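Local coordinates for tegument protein VP22 (Human herpesvirus 1, PDB 4XAL) that serves as a tegument protein that supports late accumulation and translation of viral mRNAs, modulates the viral host-shutoff RNase and stabilises microtubules, at residues A[24-29]-A[52-57]. Residues are numbered along the deposited sequence; the frame is centred on the assembly and turned at random.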
loop_
_atom_site.group_PDB
_atom_site.type_symbol
_atom_site.label_atom_id
_atom_site.label_comp_id
_atom_site.label_asym_id
_atom_site.label_seq_id
_atom_site.Cartn_x
_atom_site.Cartn_y
_atom_site.Cartn_z
ATOM N N ARG A 24 -10.361 -4.799 -6.475
ATOM C CA ARG A 24 -11.423 -3.805 -6.551
ATOM C C ARG A 24 -10.890 -2.386 -6.692
ATOM O O ARG A 24 -10.012 -1.957 -5.944
ATOM C CB ARG A 24 -12.319 -3.903 -5.322
ATOM C CG ARG A 24 -13.604 -3.098 -5.410
ATOM C CD ARG A 24 -14.245 -2.989 -4.040
ATOM N NE ARG A 24 -15.265 -1.946 -3.980
ATOM C CZ ARG A 24 -16.570 -2.160 -4.110
ATOM N NH1 ARG A 24 -17.027 -3.393 -4.307
ATOM N NH2 ARG A 24 -17.419 -1.140 -4.038
ATOM N N LYS A 25 -11.429 -1.660 -7.667
ATOM C CA LYS A 25 -11.124 -0.249 -7.810
ATOM C C LYS A 25 -11.678 0.484 -6.597
ATOM O O LYS A 25 -12.846 0.314 -6.249
ATOM C CB LYS A 25 -11.721 0.305 -9.106
ATOM C CG LYS A 25 -11.160 -0.375 -10.358
ATOM C CD LYS A 25 -9.677 -0.065 -10.512
ATOM C CE LYS A 25 -9.020 -0.954 -11.579
ATOM N NZ LYS A 25 -7.533 -0.819 -11.548
ATOM N N LEU A 26 -10.833 1.283 -5.952
ATOM C CA LEU A 26 -11.237 2.003 -4.748
ATOM C C LEU A 26 -11.791 3.374 -5.068
ATOM O O LEU A 26 -11.150 4.167 -5.758
ATOM C CB LEU A 26 -10.051 2.140 -3.785
ATOM C CG LEU A 26 -9.485 0.798 -3.349
ATOM C CD1 LEU A 26 -8.198 0.994 -2.566
ATOM C CD2 LEU A 26 -10.510 0.050 -2.514
ATOM N N HIS A 27 -12.978 3.658 -4.543
ATOM C CA HIS A 27 -13.584 4.979 -4.657
ATOM C C HIS A 27 -14.366 5.323 -3.401
ATOM O O HIS A 27 -15.004 4.454 -2.816
ATOM C CB HIS A 27 -14.526 5.040 -5.864
ATOM C CG HIS A 27 -13.839 4.794 -7.163
ATOM N ND1 HIS A 27 -13.003 5.720 -7.745
ATOM C CD2 HIS A 27 -13.842 3.716 -7.981
ATOM C CE1 HIS A 27 -12.526 5.225 -8.875
ATOM N NE2 HIS A 27 -13.024 4.011 -9.042
ATOM N N PHE A 28 -14.312 6.584 -2.987
ATOM C CA PHE A 28 -15.140 7.028 -1.879
ATOM C C PHE A 28 -16.598 7.120 -2.336
ATOM O O PHE A 28 -16.882 7.181 -3.529
ATOM C CB PHE A 28 -14.648 8.360 -1.334
ATOM C CG PHE A 28 -13.269 8.280 -0.730
ATOM C CD1 PHE A 28 -13.017 7.397 0.314
ATOM C CD2 PHE A 28 -12.241 9.062 -1.212
ATOM C CE1 PHE A 28 -11.748 7.304 0.877
ATOM C CE2 PHE A 28 -10.976 8.983 -0.657
ATOM C CZ PHE A 28 -10.729 8.099 0.381
ATOM N N SER A 29 -17.507 7.100 -1.377
ATOM C CA SER A 29 -18.930 7.023 -1.684
ATOM C C SER A 29 -19.399 8.240 -2.454
ATOM O O SER A 29 -18.938 9.356 -2.214
ATOM C CB SER A 29 -19.749 6.873 -0.407
ATOM O OG SER A 29 -21.130 6.961 -0.701
ATOM N N CYS A 52 -8.346 3.041 4.288
ATOM C CA CYS A 52 -7.366 2.124 4.867
ATOM C C CYS A 52 -6.872 1.139 3.822
ATOM O O CYS A 52 -5.681 0.798 3.788
ATOM C CB CYS A 52 -7.960 1.396 6.068
ATOM S SG CYS A 52 -8.367 2.535 7.445
ATOM N N ALA A 53 -7.773 0.699 2.948
ATOM C CA ALA A 53 -7.393 -0.254 1.899
ATOM C C ALA A 53 -6.376 0.342 0.943
ATOM O O ALA A 53 -5.403 -0.319 0.567
ATOM C CB ALA A 53 -8.628 -0.722 1.131
ATOM N N ALA A 54 -6.585 1.596 0.554
ATOM C CA ALA A 54 -5.679 2.276 -0.364
ATOM C C ALA A 54 -4.293 2.449 0.240
ATOM O O ALA A 54 -3.274 2.233 -0.425
ATOM C CB ALA A 54 -6.251 3.644 -0.760
ATOM N N VAL A 55 -4.261 2.874 1.498
ATOM C CA VAL A 55 -3.001 3.045 2.194
ATOM C C VAL A 55 -2.276 1.700 2.266
ATOM O O VAL A 55 -1.084 1.619 1.972
ATOM C CB VAL A 55 -3.233 3.630 3.610
ATOM C CG1 VAL A 55 -1.983 3.502 4.453
ATOM C CG2 VAL A 55 -3.660 5.093 3.494
ATOM N N GLY A 56 -3.003 0.650 2.625
ATOM C CA GLY A 56 -2.419 -0.682 2.721
ATOM C C GLY A 56 -1.851 -1.188 1.404
ATOM O O GLY A 56 -0.763 -1.778 1.371
ATOM N N ARG A 57 -2.585 -0.976 0.314
ATOM C CA ARG A 57 -2.125 -1.407 -1.008
ATOM C C ARG A 57 -0.853 -0.721 -1.442
ATOM O O ARG A 57 0.054 -1.358 -1.987
ATOM C CB ARG A 57 -3.187 -1.133 -2.076
ATOM C CG ARG A 57 -4.358 -2.031 -2.039
ATOM C CD ARG A 57 -5.085 -1.872 -3.383
ATOM N NE ARG A 57 -6.419 -2.415 -3.354
ATOM C CZ ARG A 57 -7.330 -2.143 -4.278
ATOM N NH1 ARG A 57 -7.017 -1.340 -5.288
ATOM N NH2 ARG A 57 -8.536 -2.666 -4.185
#
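The backbone carbonyl oxygen of Arg24 faces both terminal nitrogens of the Arg57 guanidinium. Arg57 NH2 donates to Arg24 O along a nearly straight path (N-H...O 168°); the modelled separation of 2.4 Å is very short, so the exact length is doubtful. A second, weak bond runs from Arg57 NH1 to Arg24 O at 3.1 Å, bent to 124°. The carbonyl therefore sits at the edge of the guanidinium, near its plane, in a lopsided fork. Arg57 gets there by an outstretched chain: CG is anti to the carbonyl carbon and beside the backbone N (chi1 -73°), and the run from CG to NE is extended, carrying the charged group from helix 41-74 across to the loop.

Leu26, approaching from the opposite direction, lays one methyl over the flat group. Leu26 CD1 lies 3.7 Å from Arg57 CZ, centred above one face. The same methyl continues onto the helix, where Leu26 CD1 meets the backbone N of Ala54 at 3.6 Å, with Ala54 CB at 3.8 Å and Ala53 CB at 4.1 Å. The small alanine side chains let the leucine come close to the helix backbone, while Leu26 CD2 is 3.8 Å from Arg57 NH2.

Outside this pairing, Leu26 N is hydrogen-bonded to the side-chain oxygen of Asn106. Ala54 packs on Leu102 and Ala105, and Arg57 touches Asn106, so helix 101-107 shares the site. The contact thus fastens the extended segment before helix 41-74 onto that long helix in the VP22 core domain, within the region that interacts with gE. Bonding at its edge and leucine packing over its face would be expected to limit the rotation of the guanidinium, and its positive charge to polarise the Arg24 carbonyl.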